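Local coordinates for protein alpha-rhamnosidase (Dictyoglomus thermophilum, PDB 6I60) that probably catalyses the hydrolysis of terminal non-reducing alpha-L-rhamnose residues in alpha-L-rhamnosides, at residues Y372-R381 / E451-H459; E395-S406 / L810-N819. All blocks are in the same frame, centred on the assembly; numbering follows the deposited sequence.

Contact 1 (Y372-R381 / E451-H459); sequences YTGWIKIKVR and EDIEGKVVH
Val458 lays its CG2 methyl over one face of the Trp375 indole, 3.6 Å from the centroid of the six-membered ring, while CB and CG of Lys456 pass obliquely beside NE1 and CD1. The indole reaches them because CG of Trp375 stands between its backbone N and carbonyl carbon (chi1 53°); the ammonium of Lys456 goes on to Glu428. Next door, Val458 CB comes 3.6 Å from Gly374 CA, where any side chain would collide with the Lys456 carbonyl. A second glycine makes a matching hollow: the Tyr372 OH settles 3.4 Å from Gly455 CA, leaving no room for a side chain. Strands 375-380 and 453-458 are the antiparallel inner pair of a four-stranded sheet in the concanavalin-like domain, flanked by 345-351 and 425-427, with Trp375-Lys456 and Lys377-Glu454 as hydrogen-bonded pairs. On the face of Ile376, the CD1 methyl of Ile453 packs against Ile376 CD1 and Ile378 CG1. Salt bridges gather beyond Trp375: Lys377 lies alongside Glu454 and pairs with its OE1, while Lys379, its chain bent only at the last torsion, brings NZ within 2.7 Å of Glu454 OE2 and 3.0 Å of Glu451 O. An alanine in place of Lys379 would be likely to leave that carbonyl without its donor and Glu454 OE2 short of a counter-charge. Arg381 NH2 meets Asp452 OD1 at 3.2 Å, in the guanidinium plane.

Contact 2 (E395-S406 / L810-N819); sequences ELTYEDGTLNYS and LTSTGMNSHN
Glu395 and Leu396, packed on His818, form the heart of a partly buried contact between two domains: the hairpin 395-406 belongs to the concanavalin-like domain, and the irregular loop 810-819 to the six-hairpin glycosidase domain. Leu396 sends its CD2 methyl over one face of the His818 imidazole, a CH-pi contact 3.7 Å from the ring centroid and displaced toward the rim. A branched leucine suits the spot, since its other methyl, CD1, fits between the ring and Thr811, 3.6 Å from Thr811 CB. The ring can offer this face steadily because its NE2 donates to Leu810 O (3.0 Å), a bond lying nearly in the ring plane that fixes the rotation of the imidazole and ties the two ends of the loop together. Glu395 supplies the polar half of the contact. Its extended chain carries OE1 to the backbone N of His818 at 3.1 Å; the N-H arrives on the syn side, 22° out of the carboxylate plane. Thr407 also donates to OE1, and Asn371 to OE2, so the carboxylate is held from both domains. Small Ser406 lets the backbones draw close, its CB resting 3.5 Å from Ser812 C. Behind the hairpin, Leu403 packs on strands 388-394 and 438-442; across the contact, the loop runs between helices 792-797 and 826-835, where the His818 ring meets Trp804.

In the fold
Contact 1 is largely buried and joins strands within the concanavalin-like domain, whereas contact 2 lies nearer the surface and links that domain to the glycosidase domain. Their centres are 21 Å apart, yet their nearest atoms come to about 4 Å without touching. Along the chain the segments alternate: hairpin 395-406 is part of the excursion between the paired strands of contact 1. Regular ladder bonding governs contact 1, supplemented by apolar packing and, toward its exposed end, by charged pairs. Contact 2 has no ladder between its segments and buries less than half as much surface, relying on a carboxylate-to-backbone bond and a leucine on an imidazole.

Contact 1 (Y372-R381 / E451-H459)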
# COMPACT_ATOMS: atom_id res chain seq x y z
N TYR A 372 13.32 -5.26 -8.89
CA TYR A 372 11.96 -5.61 -8.50
C TYR A 372 11.97 -6.55 -7.30
O TYR A 372 13.01 -6.75 -6.67
CB TYR A 372 11.20 -6.25 -9.68
CG TYR A 372 11.72 -7.60 -10.11
CD1 TYR A 372 12.97 -7.72 -10.72
CD2 TYR A 372 10.97 -8.75 -9.92
CE1 TYR A 372 13.45 -8.96 -11.12
CE2 TYR A 372 11.44 -9.99 -10.32
CZ TYR A 372 12.68 -10.09 -10.92
OH TYR A 372 13.15 -11.32 -11.32
N THR A 373 10.81 -7.13 -6.98
CA THR A 373 10.68 -7.99 -5.81
C THR A 373 9.99 -9.29 -6.18
O THR A 373 9.16 -9.33 -7.10
CB THR A 373 9.89 -7.30 -4.69
OG1 THR A 373 8.70 -6.73 -5.23
CG2 THR A 373 10.73 -6.22 -4.06
N GLY A 374 10.33 -10.34 -5.45
CA GLY A 374 9.77 -11.65 -5.69
C GLY A 374 10.82 -12.74 -5.77
O GLY A 374 11.77 -12.76 -4.98
N TRP A 375 10.67 -13.65 -6.73
CA TRP A 375 11.60 -14.75 -6.91
C TRP A 375 11.71 -15.04 -8.40
O TRP A 375 11.17 -14.31 -9.23
CB TRP A 375 11.16 -15.97 -6.10
CG TRP A 375 9.74 -16.40 -6.38
CD1 TRP A 375 9.29 -17.06 -7.48
CD2 TRP A 375 8.61 -16.19 -5.53
NE1 TRP A 375 7.93 -17.27 -7.37
CE2 TRP A 375 7.49 -16.75 -6.18
CE3 TRP A 375 8.42 -15.59 -4.28
CZ2 TRP A 375 6.21 -16.73 -5.63
CZ3 TRP A 375 7.15 -15.57 -3.74
CH2 TRP A 375 6.06 -16.13 -4.41
N ILE A 376 12.41 -16.12 -8.73
CA ILE A 376 12.56 -16.55 -10.11
C ILE A 376 12.11 -18.00 -10.23
O ILE A 376 12.01 -18.73 -9.25
CB ILE A 376 14.01 -16.38 -10.63
CG1 ILE A 376 14.94 -17.37 -9.93
CG2 ILE A 376 14.49 -14.96 -10.43
CD1 ILE A 376 16.00 -17.93 -10.84
N LYS A 377 11.82 -18.40 -11.47
CA LYS A 377 11.51 -19.78 -11.80
C LYS A 377 12.58 -20.30 -12.75
O LYS A 377 12.87 -19.66 -13.77
CB LYS A 377 10.13 -19.91 -12.43
CG LYS A 377 9.85 -21.29 -13.01
CD LYS A 377 8.40 -21.43 -13.43
CE LYS A 377 8.29 -21.96 -14.85
NZ LYS A 377 8.20 -20.87 -15.85
N ILE A 378 13.17 -21.44 -12.41
CA ILE A 378 14.25 -22.02 -13.20
C ILE A 378 13.73 -23.28 -13.89
O ILE A 378 12.88 -24.00 -13.37
CB ILE A 378 15.50 -22.33 -12.34
CG1 ILE A 378 16.72 -22.57 -13.22
CG2 ILE A 378 15.25 -23.51 -11.41
CD1 ILE A 378 17.99 -22.82 -12.44
N LYS A 379 14.24 -23.51 -15.10
CA LYS A 379 13.97 -24.73 -15.85
C LYS A 379 15.28 -25.50 -15.98
O LYS A 379 16.28 -24.95 -16.45
CB LYS A 379 13.39 -24.41 -17.23
CG LYS A 379 12.13 -23.57 -17.21
CD LYS A 379 11.62 -23.29 -18.62
CE LYS A 379 10.36 -22.44 -18.60
NZ LYS A 379 10.47 -21.25 -19.50
N VAL A 380 15.27 -26.76 -15.55
CA VAL A 380 16.48 -27.58 -15.55
C VAL A 380 16.22 -28.85 -16.34
O VAL A 380 15.09 -29.34 -16.43
CB VAL A 380 16.95 -27.90 -14.12
CG1 VAL A 380 16.86 -26.67 -13.23
CG2 VAL A 380 16.14 -29.04 -13.52
N ARG A 381 17.29 -29.38 -16.94
CA ARG A 381 17.25 -30.65 -17.66
C ARG A 381 18.53 -31.40 -17.29
O ARG A 381 19.61 -31.07 -17.78
CB ARG A 381 17.15 -30.44 -19.17
CG ARG A 381 15.91 -29.68 -19.62
CD ARG A 381 16.13 -29.05 -20.99
NE ARG A 381 15.82 -27.63 -20.99
CZ ARG A 381 14.67 -27.11 -21.40
NH1 ARG A 381 13.71 -27.91 -21.85
NH2 ARG A 381 14.47 -25.80 -21.36
N GLU A 451 15.59 -18.19 -21.58
CA GLU A 451 14.29 -18.82 -21.41
C GLU A 451 14.21 -19.67 -20.15
O GLU A 451 13.13 -19.81 -19.57
CB GLU A 451 13.94 -19.67 -22.63
CG GLU A 451 12.54 -20.27 -22.62
CD GLU A 451 12.53 -21.74 -22.21
OE1 GLU A 451 13.58 -22.26 -21.77
OE2 GLU A 451 11.46 -22.39 -22.34
N ASP A 452 15.34 -20.24 -19.72
CA ASP A 452 15.37 -21.09 -18.53
C ASP A 452 15.22 -20.31 -17.24
O ASP A 452 15.15 -20.94 -16.17
CB ASP A 452 16.67 -21.89 -18.50
CG ASP A 452 16.87 -22.72 -19.76
OD1 ASP A 452 15.86 -23.13 -20.37
OD2 ASP A 452 18.04 -22.96 -20.13
N ILE A 453 15.18 -18.98 -17.29
CA ILE A 453 15.00 -18.14 -16.12
C ILE A 453 13.75 -17.29 -16.33
O ILE A 453 13.60 -16.67 -17.39
CB ILE A 453 16.23 -17.26 -15.86
CG1 ILE A 453 17.37 -18.09 -15.27
CG2 ILE A 453 15.89 -16.11 -14.93
CD1 ILE A 453 16.93 -19.04 -14.20
N GLU A 454 12.86 -17.27 -15.34
CA GLU A 454 11.62 -16.51 -15.41
C GLU A 454 11.45 -15.76 -14.09
O GLU A 454 11.23 -16.39 -13.05
CB GLU A 454 10.43 -17.42 -15.68
CG GLU A 454 9.97 -17.43 -17.13
CD GLU A 454 8.90 -18.47 -17.39
OE1 GLU A 454 7.90 -18.50 -16.64
OE2 GLU A 454 9.05 -19.26 -18.35
N GLY A 455 11.53 -14.44 -14.15
CA GLY A 455 11.34 -13.64 -12.95
C GLY A 455 9.87 -13.49 -12.60
O GLY A 455 9.02 -13.26 -13.47
N LYS A 456 9.57 -13.63 -11.32
CA LYS A 456 8.21 -13.51 -10.80
C LYS A 456 8.13 -12.26 -9.92
O LYS A 456 8.78 -12.20 -8.87
CB LYS A 456 7.81 -14.76 -10.03
CG LYS A 456 7.76 -16.03 -10.88
CD LYS A 456 6.74 -15.90 -12.01
CE LYS A 456 6.58 -17.21 -12.77
NZ LYS A 456 5.50 -18.05 -12.19
N VAL A 457 7.36 -11.28 -10.36
CA VAL A 457 7.13 -10.07 -9.58
C VAL A 457 6.07 -10.37 -8.53
O VAL A 457 4.95 -10.76 -8.86
CB VAL A 457 6.71 -8.90 -10.48
CG1 VAL A 457 6.55 -7.63 -9.66
CG2 VAL A 457 7.72 -8.69 -11.59
N VAL A 458 6.43 -10.19 -7.26
CA VAL A 458 5.58 -10.60 -6.14
C VAL A 458 5.45 -9.43 -5.18
O VAL A 458 6.45 -8.93 -4.65
CB VAL A 458 6.16 -11.83 -5.42
CG1 VAL A 458 5.43 -12.07 -4.11
CG2 VAL A 458 6.08 -13.06 -6.31
N HIS A 459 4.21 -9.00 -4.94
CA HIS A 459 3.89 -7.95 -3.98
C HIS A 459 2.37 -7.89 -3.83
O HIS A 459 1.64 -8.66 -4.46
CB HIS A 459 4.45 -6.59 -4.42
CG HIS A 459 4.02 -6.17 -5.79
ND1 HIS A 459 4.81 -6.34 -6.90
CD2 HIS A 459 2.88 -5.58 -6.22
CE1 HIS A 459 4.17 -5.87 -7.97
NE2 HIS A 459 3.00 -5.41 -7.58

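Contact 2 (E395-S406 / L810-N819)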
# COMPACT_ATOMS: atom_id res chain seq x y z
N GLU A 395 21.12 -6.59 -5.72
CA GLU A 395 20.66 -5.32 -6.27
C GLU A 395 21.68 -4.69 -7.20
O GLU A 395 21.30 -4.05 -8.20
CB GLU A 395 20.34 -4.35 -5.13
CG GLU A 395 18.95 -4.50 -4.54
CD GLU A 395 18.56 -3.33 -3.65
OE1 GLU A 395 19.45 -2.79 -2.96
OE2 GLU A 395 17.38 -2.94 -3.65
N LEU A 396 22.97 -4.83 -6.91
CA LEU A 396 24.04 -4.16 -7.63
C LEU A 396 25.03 -5.17 -8.18
O LEU A 396 24.94 -6.37 -7.94
CB LEU A 396 24.74 -3.14 -6.72
CG LEU A 396 23.79 -2.20 -5.98
CD1 LEU A 396 24.53 -1.39 -4.93
CD2 LEU A 396 23.09 -1.28 -6.98
N THR A 397 26.00 -4.66 -8.94
CA THR A 397 27.03 -5.48 -9.56
C THR A 397 28.40 -4.86 -9.31
O THR A 397 28.52 -3.70 -8.92
CB THR A 397 26.80 -5.63 -11.07
OG1 THR A 397 27.77 -6.53 -11.61
CG2 THR A 397 26.92 -4.28 -11.76
N TYR A 398 29.43 -5.66 -9.54
CA TYR A 398 30.81 -5.21 -9.47
C TYR A 398 31.36 -4.97 -10.87
O TYR A 398 30.77 -5.38 -11.87
CB TYR A 398 31.68 -6.22 -8.72
CG TYR A 398 31.52 -6.17 -7.21
CD1 TYR A 398 31.46 -4.95 -6.54
CD2 TYR A 398 31.44 -7.34 -6.46
CE1 TYR A 398 31.31 -4.90 -5.17
CE2 TYR A 398 31.29 -7.29 -5.09
CZ TYR A 398 31.23 -6.07 -4.45
OH TYR A 398 31.08 -6.02 -3.08
N GLU A 399 32.51 -4.30 -10.93
CA GLU A 399 33.10 -3.97 -12.23
C GLU A 399 33.51 -5.23 -12.98
O GLU A 399 33.39 -5.30 -14.21
CB GLU A 399 34.30 -3.05 -12.03
CG GLU A 399 34.94 -2.57 -13.33
CD GLU A 399 35.83 -1.36 -13.13
OE1 GLU A 399 36.06 -0.62 -14.11
OE2 GLU A 399 36.32 -1.16 -12.00
N ASP A 400 33.99 -6.25 -12.26
CA ASP A 400 34.40 -7.50 -12.88
C ASP A 400 33.23 -8.36 -13.35
O ASP A 400 33.46 -9.44 -13.90
CB ASP A 400 35.27 -8.31 -11.92
CG ASP A 400 34.74 -8.30 -10.50
OD1 ASP A 400 33.52 -8.49 -10.31
OD2 ASP A 400 35.54 -8.08 -9.56
N GLY A 401 31.99 -7.92 -13.12
CA GLY A 401 30.82 -8.63 -13.60
C GLY A 401 30.14 -9.51 -12.58
O GLY A 401 29.11 -10.12 -12.91
N THR A 402 30.65 -9.59 -11.35
CA THR A 402 30.05 -10.43 -10.33
C THR A 402 29.10 -9.61 -9.45
O THR A 402 29.15 -8.38 -9.42
CB THR A 402 31.12 -11.09 -9.46
OG1 THR A 402 31.52 -10.19 -8.42
CG2 THR A 402 32.33 -11.44 -10.30
N LEU A 403 28.23 -10.33 -8.74
CA LEU A 403 27.14 -9.70 -8.00
C LEU A 403 27.64 -9.05 -6.72
O LEU A 403 28.55 -9.55 -6.05
CB LEU A 403 26.07 -10.74 -7.66
CG LEU A 403 24.86 -10.76 -8.59
CD1 LEU A 403 25.31 -11.12 -9.97
CD2 LEU A 403 23.82 -11.75 -8.10
N ASN A 404 27.03 -7.92 -6.38
CA ASN A 404 27.31 -7.21 -5.14
C ASN A 404 26.13 -7.45 -4.20
O ASN A 404 25.05 -6.88 -4.38
CB ASN A 404 27.51 -5.72 -5.40
CG ASN A 404 28.01 -4.97 -4.19
OD1 ASN A 404 28.02 -3.74 -4.17
ND2 ASN A 404 28.42 -5.71 -3.16
N TYR A 405 26.35 -8.30 -3.20
CA TYR A 405 25.32 -8.62 -2.22
C TYR A 405 25.37 -7.72 -0.99
O TYR A 405 24.79 -8.07 0.05
CB TYR A 405 25.44 -10.09 -1.80
CG TYR A 405 25.51 -11.06 -2.95
CD1 TYR A 405 24.35 -11.46 -3.61
CD2 TYR A 405 26.72 -11.58 -3.38
CE1 TYR A 405 24.41 -12.36 -4.67
CE2 TYR A 405 26.79 -12.47 -4.43
CZ TYR A 405 25.63 -12.86 -5.07
OH TYR A 405 25.69 -13.74 -6.12
N SER A 406 26.05 -6.58 -1.08
CA SER A 406 26.24 -5.73 0.09
C SER A 406 24.92 -5.15 0.59
O SER A 406 24.67 -5.11 1.80
CB SER A 406 27.23 -4.61 -0.22
OG SER A 406 28.46 -5.13 -0.71
N LEU A 810 26.05 4.65 -2.67
CA LEU A 810 26.71 3.81 -1.69
C LEU A 810 26.38 2.35 -1.98
O LEU A 810 25.20 1.98 -2.06
CB LEU A 810 26.28 4.19 -0.27
CG LEU A 810 26.74 5.56 0.20
CD1 LEU A 810 25.66 6.25 1.01
CD2 LEU A 810 28.01 5.44 1.02
N THR A 811 27.42 1.53 -2.13
CA THR A 811 27.26 0.14 -2.53
C THR A 811 28.02 -0.78 -1.59
O THR A 811 28.69 -1.73 -2.01
CB THR A 811 27.74 -0.07 -3.97
OG1 THR A 811 27.86 -1.47 -4.24
CG2 THR A 811 29.08 0.61 -4.19
N SER A 812 27.90 -0.53 -0.28
CA SER A 812 28.51 -1.38 0.73
C SER A 812 27.45 -1.76 1.76
O SER A 812 26.27 -1.41 1.62
CB SER A 812 29.70 -0.69 1.40
OG SER A 812 30.67 -1.64 1.79
N THR A 813 27.87 -2.48 2.79
CA THR A 813 26.95 -2.81 3.87
C THR A 813 26.63 -1.55 4.68
O THR A 813 27.27 -0.51 4.56
CB THR A 813 27.54 -3.89 4.77
OG1 THR A 813 26.80 -3.95 6.00
CG2 THR A 813 29.00 -3.61 5.08
N GLY A 814 25.61 -1.66 5.52
CA GLY A 814 25.06 -0.49 6.18
C GLY A 814 23.94 0.12 5.37
O GLY A 814 23.57 -0.34 4.28
N MET A 815 23.39 1.20 5.91
CA MET A 815 22.22 1.85 5.32
C MET A 815 22.51 2.35 3.91
O MET A 815 22.62 3.56 3.68
CB MET A 815 21.74 3.00 6.20
CG MET A 815 20.63 2.61 7.15
SD MET A 815 20.11 3.99 8.19
CE MET A 815 20.45 5.38 7.12
N ASN A 816 22.62 1.43 2.95
CA ASN A 816 22.96 1.75 1.56
C ASN A 816 21.98 1.10 0.59
O ASN A 816 22.35 0.80 -0.55
CB ASN A 816 24.39 1.31 1.23
CG ASN A 816 25.43 1.96 2.12
OD1 ASN A 816 25.22 3.04 2.67
ND2 ASN A 816 26.58 1.30 2.26
N SER A 817 20.75 0.85 1.02
CA SER A 817 19.81 0.11 0.19
C SER A 817 19.40 0.92 -1.04
O SER A 817 19.36 2.16 -1.01
CB SER A 817 18.57 -0.28 0.99
OG SER A 817 17.49 -0.58 0.12
N HIS A 818 19.08 0.21 -2.12
CA HIS A 818 18.78 0.82 -3.41
C HIS A 818 17.32 0.63 -3.82
O HIS A 818 17.01 0.69 -5.01
CB HIS A 818 19.71 0.25 -4.48
CG HIS A 818 21.06 0.90 -4.52
ND1 HIS A 818 21.61 1.39 -5.68
CD2 HIS A 818 21.96 1.13 -3.54
CE1 HIS A 818 22.80 1.91 -5.42
NE2 HIS A 818 23.03 1.76 -4.13
N ASN A 819 16.43 0.40 -2.87
CA ASN A 819 15.01 0.26 -3.17
C ASN A 819 14.19 0.76 -1.98
O ASN A 819 13.41 0.03 -1.36
CB ASN A 819 14.67 -1.19 -3.53
CG ASN A 819 13.36 -1.31 -4.29
OD1 ASN A 819 12.61 -0.34 -4.41
ND2 ASN A 819 13.09 -2.49 -4.82